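Local coordinates for pectate lyase/Amb allergen (Acidovorax citrulli, PDB 4HWV), which probably cleaves pectate, the polygalacturonate of plant cell walls, as a secreted, calcium-binding lyase of polysaccharide lyase family 1, at residues Asp301-Gly307 against Gln336-Arg342; Tyr226-Ala232 against Asp278-Thr284; Ala15-Ser20 against Ser168-Gly173. All coordinates share one frame. Numbering follows the deposited sequence.

Contact 1 of 3, residues Asp301-Gly307 against Gln336-Arg342; sequences DKAFLIG and QRQARVR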
loop_
_atom_site.group_PDB
_atom_site.type_symbol
_atom_site.label_atom_id
_atom_site.label_comp_id
_atom_site.label_asym_id
_atom_site.label_seq_id
_atom_site.Cartn_x
_atom_site.Cartn_y
_atom_site.Cartn_z
ATOM N N ASP A 301 12.395 -5.192 1.311
ATOM C CA ASP A 301 13.184 -6.390 1.558
ATOM C C ASP A 301 14.693 -6.070 1.602
ATOM O O ASP A 301 15.275 -5.948 2.695
ATOM C CB ASP A 301 12.838 -7.465 0.510
ATOM C CG ASP A 301 13.483 -8.785 0.794
ATOM O OD1 ASP A 301 14.428 -8.857 1.602
ATOM O OD2 ASP A 301 13.032 -9.780 0.190
ATOM N N LYS A 302 15.322 -5.917 0.433
ATOM C CA LYS A 302 16.776 -5.775 0.346
ATOM C C LYS A 302 17.141 -4.300 0.281
ATOM O O LYS A 302 17.083 -3.674 -0.783
ATOM C CB LYS A 302 17.294 -6.517 -0.883
ATOM C CG LYS A 302 16.970 -8.001 -0.804
ATOM C CD LYS A 302 17.262 -8.745 -2.090
ATOM C CE LYS A 302 16.789 -10.191 -1.996
ATOM N NZ LYS A 302 16.958 -10.945 -3.276
ATOM N N ALA A 303 17.526 -3.727 1.417
ATOM C CA ALA A 303 17.592 -2.264 1.510
ATOM C C ALA A 303 18.787 -1.595 0.801
ATOM O O ALA A 303 18.588 -0.728 -0.065
ATOM C CB ALA A 303 17.540 -1.853 2.961
ATOM N N PHE A 304 20.007 -1.955 1.203
ATOM C CA PHE A 304 21.209 -1.258 0.738
ATOM C C PHE A 304 22.292 -2.246 0.324
ATOM O O PHE A 304 22.909 -2.892 1.177
ATOM C CB PHE A 304 21.775 -0.341 1.834
ATOM C CG PHE A 304 20.737 0.487 2.509
ATOM C CD1 PHE A 304 20.133 1.529 1.833
ATOM C CD2 PHE A 304 20.365 0.233 3.822
ATOM C CE1 PHE A 304 19.144 2.305 2.447
ATOM C CE2 PHE A 304 19.389 0.986 4.444
ATOM C CZ PHE A 304 18.777 2.031 3.759
ATOM N N LEU A 305 22.518 -2.359 -0.978
ATOM C CA LEU A 305 23.622 -3.156 -1.484
ATOM C C LEU A 305 24.802 -2.212 -1.679
ATOM O O LEU A 305 24.751 -1.309 -2.530
ATOM C CB LEU A 305 23.241 -3.784 -2.826
ATOM C CG LEU A 305 24.274 -4.749 -3.417
ATOM C CD1 LEU A 305 24.325 -6.039 -2.603
ATOM C CD2 LEU A 305 23.933 -5.066 -4.856
ATOM N N ILE A 306 25.846 -2.378 -0.856
ATOM C CA ILE A 306 27.071 -1.595 -0.995
ATOM C C ILE A 306 28.113 -2.540 -1.603
ATOM O O ILE A 306 28.641 -3.407 -0.905
ATOM C CB ILE A 306 27.573 -1.030 0.367
ATOM C CG1 ILE A 306 26.445 -0.309 1.135
ATOM C CG2 ILE A 306 28.760 -0.104 0.133
ATOM C CD1 ILE A 306 25.800 0.832 0.355
ATOM N N GLY A 307 28.354 -2.400 -2.907
ATOM C CA GLY A 307 29.223 -3.317 -3.636
ATOM C C GLY A 307 28.442 -4.512 -4.161
ATOM O O GLY A 307 27.875 -5.288 -3.382
ATOM N N GLN A 336 16.532 -7.165 5.088
ATOM C CA GLN A 336 17.955 -7.502 5.010
ATOM C C GLN A 336 18.731 -6.415 4.283
ATOM O O GLN A 336 18.153 -5.409 3.842
ATOM C CB GLN A 336 18.162 -8.858 4.316
ATOM C CG GLN A 336 17.624 -8.896 2.883
ATOM C CD GLN A 336 17.684 -10.276 2.280
ATOM O OE1 GLN A 336 18.740 -10.908 2.275
ATOM N NE2 GLN A 336 16.542 -10.763 1.787
ATOM N N ARG A 337 20.043 -6.621 4.168
ATOM C CA ARG A 337 20.941 -5.627 3.573
ATOM C C ARG A 337 20.796 -4.271 4.254
ATOM O O ARG A 337 20.558 -3.247 3.606
ATOM C CB ARG A 337 20.729 -5.475 2.067
ATOM C CG ARG A 337 20.907 -6.753 1.282
ATOM C CD ARG A 337 21.005 -6.380 -0.201
ATOM N NE ARG A 337 20.994 -7.544 -1.085
ATOM C CZ ARG A 337 20.748 -7.492 -2.390
ATOM N NH1 ARG A 337 20.427 -6.343 -2.978
ATOM N NH2 ARG A 337 20.815 -8.601 -3.107
ATOM N N GLN A 338 20.969 -4.247 5.567
ATOM C CA GLN A 338 20.834 -2.988 6.280
ATOM C C GLN A 338 22.071 -2.674 7.142
ATOM O O GLN A 338 21.969 -2.570 8.360
ATOM C CB GLN A 338 19.490 -2.909 7.046
ATOM C CG GLN A 338 19.162 -4.073 7.999
ATOM C CD GLN A 338 17.681 -4.139 8.365
ATOM O OE1 GLN A 338 17.051 -3.121 8.703
ATOM N NE2 GLN A 338 17.121 -5.341 8.330
ATOM N N ALA A 339 23.247 -2.485 6.530
ATOM C CA ALA A 339 23.537 -2.543 5.092
ATOM C C ALA A 339 24.377 -3.791 4.794
ATOM O O ALA A 339 25.026 -4.333 5.703
ATOM C CB ALA A 339 24.310 -1.284 4.657
ATOM N N ARG A 340 24.391 -4.224 3.535
ATOM C CA ARG A 340 25.274 -5.312 3.120
ATOM C C ARG A 340 26.516 -4.702 2.470
ATOM O O ARG A 340 26.413 -4.058 1.419
ATOM C CB ARG A 340 24.583 -6.254 2.132
ATOM C CG ARG A 340 25.353 -7.544 1.887
ATOM C CD ARG A 340 24.991 -8.231 0.557
ATOM N NE ARG A 340 25.503 -9.605 0.546
ATOM C CZ ARG A 340 26.787 -9.923 0.366
ATOM N NH1 ARG A 340 27.698 -8.977 0.154
ATOM N NH2 ARG A 340 27.167 -11.200 0.412
ATOM N N VAL A 341 27.681 -4.885 3.092
ATOM C CA VAL A 341 28.876 -4.138 2.696
ATOM C C VAL A 341 30.013 -4.980 2.128
ATOM O O VAL A 341 30.624 -5.789 2.846
ATOM C CB VAL A 341 29.413 -3.324 3.880
ATOM C CG1 VAL A 341 30.647 -2.546 3.440
ATOM C CG2 VAL A 341 28.311 -2.404 4.423
ATOM N N ARG A 342 30.290 -4.784 0.839
ATOM C CA ARG A 342 31.527 -5.286 0.211
ATOM C C ARG A 342 32.442 -4.109 -0.081
ATOM O O ARG A 342 31.953 -3.034 -0.403
ATOM C CB ARG A 342 31.270 -5.971 -1.135
ATOM C CG ARG A 342 30.412 -7.216 -1.089
ATOM C CD ARG A 342 30.201 -7.700 -2.516
ATOM N NE ARG A 342 29.561 -9.008 -2.628
ATOM C CZ ARG A 342 28.304 -9.218 -3.001
ATOM N NH1 ARG A 342 27.509 -8.212 -3.315
ATOM N NH2 ARG A 342 27.852 -10.466 -3.095
HETATM O O HOH W 1 19.696 -3.722 -2.040
HETATM O O HOH W 2 19.824 -11.475 -2.181
HETATM O O HOH W 3 18.885 -9.846 -5.279
HETATM O O HOH W 4 27.199 -6.017 -0.631
#
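The side chain of Arg337 lies across the neighbouring coil, its guanidinium sandwiched between Lys302 CD on one face and Leu305 CD1 on the other. The two segments are successive rungs of a right-handed parallel beta-helix, the fold of family 1 pectate lyases, and they run side by side in the same direction. Their ladder comes in two pieces: Lys302 pairs with Gln336, while Leu305 and Ile306 pair with Arg340 and Val341, one residue out of step. The second segment has one more residue, Gln338, lodged between Arg337, which has a left-handed backbone (phi 54°, psi 55°), and Ala339, to which it is joined by a cis peptide. Hydrogen bonds nevertheless carry on through the irregular part: Phe304 N donates to Arg337 O (2.8 Å) and Arg340 N to Phe304 O (3.1 Å). Lys302, Leu305, Gln336 and Arg340 share one face; the Leu305 side chain comes about 6 Å from the calcium ion, and Leu305 N is bonded to Asp282 OD1. The like charges of Lys302 and Arg337 come close, NZ to NH2 4.5 Å, and both bond to waters 2 and 3, weakly on the Arg337 side. Ile306 and Val341 occupy the opposite face, inside the coil, together with Val346. Arg342, salt-bridged to Asp310, closes the far end: its NH1 donates to Gly307 O at 2.9 Å.

Contact 2 of 3, residues Tyr226-Ala232 against Asp278-Thr284; sequences YDLISVA and DGLVDVT. With CA (calcium ion), chain C.
Segments 226-232 and 278-284 run parallel and in unbroken register, from Asp227 beside Gly279 (CA-CA 4.6 Å), through Leu228 beside Leu280 (CA-CA 5.2 Å), to Ala232 beside Thr284 (CA-CA 4.7 Å). The axes of strands 229-231 and 281-283 approach to 4.8 Å, with 8° between their directions. Their hydrogen bonds are Ile229 N to Leu280 O (3.0 Å), Asp282 N to Ile229 O (3.2 Å), Val231 N to Asp282 O (2.8 Å) and Thr284 N to Val231 O (3.0 Å). Before the strands the chains kink at Leu228 (psi -40°) and Leu280 (psi -64°), whose side chains meet at 3.8 Å, CD1 of Leu228 to CD2 of Leu280. On one face Ile229 (chi1 m), Val231, Val281 and Val283 (all chi1 t) stack in line, as in the interior ladders of the parallel beta-helix of pectate lyases; Val231 CB to Val283 CG2 is 4.1 Å. The opposite face carries the calcium site. Asp227 (chi1 m) binds the ion through both OD1 (2.2 Å) and OD2 (2.4 Å), whereas Asp278 (chi1 t) and Asp282 (chi1 m) each use OD2, at 2.4 and 2.2 Å; waters 6, 7 and 8 at 2.6-2.7 Å bring the coordination to seven oxygens. Asp227 OD1 also accepts Gly279 N (2.8 Å). A CB on Gly279 would collide with Asp282 OD1, an oxygen that instead accepts the backbone N of Leu305 from the next coil.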
loop_
_atom_site.group_PDB
_atom_site.type_symbol
_atom_site.label_atom_id
_atom_site.label_comp_id
_atom_site.label_asym_id
_atom_site.label_seq_id
_atom_site.Cartn_x
_atom_site.Cartn_y
_atom_site.Cartn_z
ATOM N N TYR A 226 15.032 -2.165 -10.488
ATOM C CA TYR A 226 14.951 -0.734 -10.147
ATOM C C TYR A 226 15.087 -0.453 -8.670
ATOM O O TYR A 226 14.375 -1.042 -7.838
ATOM C CB TYR A 226 13.665 -0.090 -10.711
ATOM C CG TYR A 226 13.444 -0.479 -12.142
ATOM C CD1 TYR A 226 14.441 -0.309 -13.085
ATOM C CD2 TYR A 226 12.268 -1.085 -12.543
ATOM C CE1 TYR A 226 14.281 -0.718 -14.392
ATOM C CE2 TYR A 226 12.086 -1.514 -13.836
ATOM C CZ TYR A 226 13.090 -1.324 -14.772
ATOM O OH TYR A 226 12.943 -1.772 -16.060
ATOM N N ASP A 227 16.031 0.429 -8.349
ATOM C CA ASP A 227 16.180 0.979 -7.002
ATOM C C ASP A 227 15.458 2.311 -6.952
ATOM O O ASP A 227 15.130 2.871 -7.984
ATOM C CB ASP A 227 17.654 1.295 -6.735
ATOM C CG ASP A 227 18.563 0.102 -6.933
ATOM O OD1 ASP A 227 18.130 -1.040 -6.676
ATOM O OD2 ASP A 227 19.732 0.312 -7.333
ATOM N N LEU A 228 15.224 2.862 -5.766
ATOM C CA LEU A 228 14.762 4.244 -5.721
ATOM C C LEU A 228 15.908 5.202 -6.083
ATOM O O LEU A 228 15.688 6.190 -6.790
ATOM C CB LEU A 228 14.112 4.576 -4.374
ATOM C CG LEU A 228 12.753 3.854 -4.231
ATOM C CD1 LEU A 228 12.309 3.804 -2.774
ATOM C CD2 LEU A 228 11.683 4.525 -5.094
ATOM N N ILE A 229 17.119 4.910 -5.600
ATOM C CA ILE A 229 18.315 5.659 -5.994
ATOM C C ILE A 229 19.448 4.656 -6.208
ATOM O O ILE A 229 19.690 3.785 -5.348
ATOM C CB ILE A 229 18.753 6.687 -4.916
ATOM C CG1 ILE A 229 17.618 7.675 -4.578
ATOM C CG2 ILE A 229 19.996 7.446 -5.391
ATOM C CD1 ILE A 229 17.961 8.607 -3.420
ATOM N N SER A 230 20.119 4.764 -7.355
ATOM C CA SER A 230 21.306 3.958 -7.646
ATOM C C SER A 230 22.503 4.886 -7.702
ATOM O O SER A 230 22.453 5.930 -8.381
ATOM C CB SER A 230 21.168 3.259 -8.998
ATOM O OG SER A 230 20.022 2.416 -9.046
ATOM N N VAL A 231 23.576 4.515 -7.003
ATOM C CA VAL A 231 24.781 5.323 -6.957
ATOM C C VAL A 231 25.962 4.482 -7.456
ATOM O O VAL A 231 26.690 3.894 -6.662
ATOM C CB VAL A 231 25.050 5.874 -5.545
ATOM C CG1 VAL A 231 26.127 6.952 -5.599
ATOM C CG2 VAL A 231 23.757 6.426 -4.930
ATOM N N ALA A 232 26.117 4.411 -8.777
ATOM C CA ALA A 232 27.188 3.614 -9.381
ATOM C C ALA A 232 28.278 4.488 -9.990
ATOM O O ALA A 232 29.394 4.028 -10.204
ATOM C CB ALA A 232 26.606 2.645 -10.448
ATOM N N ASP A 278 13.943 -3.945 -6.022
ATOM C CA ASP A 278 15.357 -4.237 -5.893
ATOM C C ASP A 278 15.817 -3.502 -4.633
ATOM O O ASP A 278 15.328 -3.805 -3.546
ATOM C CB ASP A 278 16.169 -3.877 -7.149
ATOM C CG ASP A 278 17.531 -4.553 -7.159
ATOM O OD1 ASP A 278 17.607 -5.712 -6.711
ATOM O OD2 ASP A 278 18.512 -3.933 -7.614
ATOM N N GLY A 279 16.722 -2.542 -4.746
ATOM C CA GLY A 279 17.185 -1.844 -3.556
ATOM C C GLY A 279 16.385 -0.603 -3.210
ATOM O O GLY A 279 15.594 -0.090 -4.021
ATOM N N LEU A 280 16.613 -0.085 -2.008
ATOM C CA LEU A 280 16.202 1.305 -1.733
ATOM C C LEU A 280 17.267 2.259 -2.285
ATOM O O LEU A 280 16.993 3.031 -3.203
ATOM C CB LEU A 280 15.982 1.538 -0.231
ATOM C CG LEU A 280 14.808 0.746 0.369
ATOM C CD1 LEU A 280 14.721 0.939 1.879
ATOM C CD2 LEU A 280 13.478 1.108 -0.306
ATOM N N VAL A 281 18.474 2.180 -1.732
ATOM C CA VAL A 281 19.623 2.925 -2.241
ATOM C C VAL A 281 20.794 1.954 -2.318
ATOM O O VAL A 281 21.248 1.444 -1.292
ATOM C CB VAL A 281 20.015 4.139 -1.365
ATOM C CG1 VAL A 281 21.170 4.887 -2.036
ATOM C CG2 VAL A 281 18.815 5.065 -1.133
ATOM N N ASP A 282 21.263 1.693 -3.537
ATOM C CA ASP A 282 22.407 0.810 -3.751
ATOM C C ASP A 282 23.592 1.658 -4.179
ATOM O O ASP A 282 23.443 2.565 -5.003
ATOM C CB ASP A 282 22.111 -0.245 -4.820
ATOM C CG ASP A 282 21.171 -1.337 -4.336
ATOM O OD1 ASP A 282 20.860 -1.428 -3.126
ATOM O OD2 ASP A 282 20.733 -2.127 -5.201
ATOM N N VAL A 283 24.760 1.356 -3.632
ATOM C CA VAL A 283 25.992 2.074 -3.968
ATOM C C VAL A 283 26.960 1.028 -4.471
ATOM O O VAL A 283 27.347 0.132 -3.725
ATOM C CB VAL A 283 26.589 2.815 -2.738
ATOM C CG1 VAL A 283 27.807 3.621 -3.150
ATOM C CG2 VAL A 283 25.532 3.696 -2.066
ATOM N N THR A 284 27.319 1.112 -5.745
ATOM C CA THR A 284 28.132 0.070 -6.380
ATOM C C THR A 284 29.186 0.729 -7.266
ATOM O O THR A 284 29.191 1.949 -7.435
ATOM C CB THR A 284 27.257 -0.865 -7.240
ATOM O OG1 THR A 284 26.623 -0.094 -8.267
ATOM C CG2 THR A 284 26.197 -1.574 -6.395
HETATM CA CA CA C . 19.996 -2.038 -7.307
HETATM O O HOH W 5 13.179 -1.117 -5.266
HETATM O O HOH W 6 21.587 -4.010 -8.104
HETATM O O HOH W 7 22.449 -1.394 -8.172
HETATM O O HOH W 8 19.489 -1.939 -9.903
#

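Contact 3 of 3, residues Ala15-Ser20 against Ser168-Gly173; sequences AGSIDS and SLLGIG
Segment 15-20, an irregular piece of the N-terminal arm, lies alongside strand 167-171 in a coil of the parallel beta-helix, running roughly antiparallel to it (157° between end-to-end directions) without any backbone ladder. Ala15 comes first, its CA 4.6 Å from that of Gly173 and its CB 4.1 Å from Ile172 CG2. At Gly16 (phi 83°, psi 11°) the chain turns on a left-handed backbone, where a CB would be jammed against the preceding carbonyl; its N sits 3.9 Å from Ile172 CG2. Glu484 bridges the two segments here, accepting the N atoms of Gly16 and Gly173 on OE1 and that of Ile18 on OE2. Ser17 points away, and the chain draws off until the CA atoms of Ile18 and Leu170 are 7.4 Å apart. Side chains span this wider gap: Ile18 (chi1 t) lays CG2 4.2 Å from Leu170 CB, while Leu170 (chi1 m) reaches up so that CD1 is 3.5 Å from Ile18 O. Asp19 turns its side chain outward to the amino group of Met1, and its O lies 3.9 Å from Leu170 CD2. At Ser20, paired with Ser168 at a CA-CA distance of 6.7 Å, both side chains have chi1 m and point at each other, their OG atoms hydrogen-bonded at 2.6 Å.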
loop_
_atom_site.group_PDB
_atom_site.type_symbol
_atom_site.label_atom_id
_atom_site.label_comp_id
_atom_site.label_asym_id
_atom_site.label_seq_id
_atom_site.Cartn_x
_atom_site.Cartn_y
_atom_site.Cartn_z
ATOM N N ALA A 15 7.956 26.408 3.700
ATOM C CA ALA A 15 7.917 25.533 2.534
ATOM C C ALA A 15 8.609 26.187 1.339
ATOM O O ALA A 15 8.428 27.380 1.070
ATOM C CB ALA A 15 6.489 25.210 2.194
ATOM N N GLY A 16 9.413 25.405 0.624
ATOM C CA GLY A 16 10.081 25.908 -0.560
ATOM C C GLY A 16 11.356 26.679 -0.307
ATOM O O GLY A 16 11.883 27.292 -1.234
ATOM N N SER A 17 11.881 26.640 0.913
ATOM C CA SER A 17 13.031 27.472 1.247
ATOM C C SER A 17 14.282 26.731 1.715
ATOM O O SER A 17 15.344 27.343 1.785
ATOM C CB SER A 17 12.645 28.509 2.297
ATOM O OG SER A 17 12.582 27.933 3.593
ATOM N N ILE A 18 14.199 25.440 2.041
ATOM C CA ILE A 18 15.397 24.753 2.519
ATOM C C ILE A 18 16.539 24.815 1.489
ATOM O O ILE A 18 16.303 24.861 0.279
ATOM C CB ILE A 18 15.097 23.271 2.893
ATOM C CG1 ILE A 18 16.193 22.685 3.780
ATOM C CG2 ILE A 18 14.870 22.404 1.649
ATOM C CD1 ILE A 18 16.233 23.254 5.184
ATOM N N ASP A 19 17.772 24.828 1.978
ATOM C CA ASP A 19 18.927 24.809 1.090
ATOM C C ASP A 19 19.634 23.462 1.105
ATOM O O ASP A 19 19.040 22.460 1.494
ATOM C CB ASP A 19 19.880 25.970 1.405
ATOM C CG ASP A 19 20.477 25.894 2.801
ATOM O OD1 ASP A 19 20.332 24.871 3.486
ATOM O OD2 ASP A 19 21.120 26.859 3.199
ATOM N N SER A 20 20.892 23.443 0.668
ATOM C CA SER A 20 21.580 22.195 0.388
ATOM C C SER A 20 22.774 21.962 1.286
ATOM O O SER A 20 23.530 21.021 1.046
ATOM C CB SER A 20 22.019 22.134 -1.075
ATOM O OG SER A 20 20.889 22.268 -1.941
ATOM N N SER A 168 20.803 19.706 -6.728
ATOM C CA SER A 168 19.980 19.515 -5.539
ATOM C C SER A 168 18.543 19.205 -5.918
ATOM O O SER A 168 17.952 19.920 -6.737
ATOM C CB SER A 168 19.993 20.766 -4.664
ATOM O OG SER A 168 21.295 20.960 -4.135
ATOM N N LEU A 169 18.003 18.132 -5.335
ATOM C CA LEU A 169 16.586 17.803 -5.432
ATOM C C LEU A 169 16.017 18.017 -4.043
ATOM O O LEU A 169 16.411 17.315 -3.096
ATOM C CB LEU A 169 16.373 16.349 -5.860
ATOM C CG LEU A 169 16.934 15.985 -7.232
ATOM C CD1 LEU A 169 16.862 14.488 -7.468
ATOM C CD2 LEU A 169 16.182 16.685 -8.327
ATOM N N LEU A 170 15.105 18.987 -3.912
ATOM C CA LEU A 170 14.650 19.427 -2.596
ATOM C C LEU A 170 13.131 19.402 -2.571
ATOM O O LEU A 170 12.483 20.139 -3.303
ATOM C CB LEU A 170 15.167 20.850 -2.286
ATOM C CG LEU A 170 16.696 21.018 -2.296
ATOM C CD1 LEU A 170 17.061 22.483 -2.103
ATOM C CD2 LEU A 170 17.434 20.157 -1.256
ATOM N N GLY A 171 12.553 18.514 -1.776
ATOM C CA GLY A 171 11.104 18.488 -1.676
ATOM C C GLY A 171 10.540 19.762 -1.066
ATOM O O GLY A 171 11.138 20.324 -0.150
ATOM N N ILE A 172 9.368 20.189 -1.549
ATOM C CA ILE A 172 8.647 21.296 -0.922
ATOM C C ILE A 172 7.668 20.777 0.131
ATOM O O ILE A 172 6.843 19.892 -0.143
ATOM C CB ILE A 172 7.843 22.092 -1.972
ATOM C CG1 ILE A 172 8.806 22.768 -2.956
ATOM C CG2 ILE A 172 6.905 23.096 -1.304
ATOM C CD1 ILE A 172 8.127 23.331 -4.194
ATOM N N GLY A 173 7.734 21.327 1.341
ATOM C CA GLY A 173 6.655 21.066 2.293
ATOM C C GLY A 173 6.686 19.657 2.859
ATOM O O GLY A 173 7.750 19.064 3.068
#

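From the N terminus, the arm 15-20 is first met again in contact 3, by strand 167-171, closing a loop of 147 residues that includes helix 143-159. Contact 2 then joins strands 229-234 and 281-283 across 45 residues, and contact 1 joins 302-306 to 340-341 across only 28. The three loops follow in series, none nesting or crossing. Contacts 2 and 1, with centres 10 Å apart, continue one wall of the beta-helix: Ala303 O lies 2.8 Å from Leu280 N, and Gly307 N 2.8 Å from Val283 O, both probable hydrogen bonds. Contact 3 stands apart, its nearest atoms about 7 Å from contact 2 and about 16 Å from contact 1, and ties the N-terminal arm to an earlier coil.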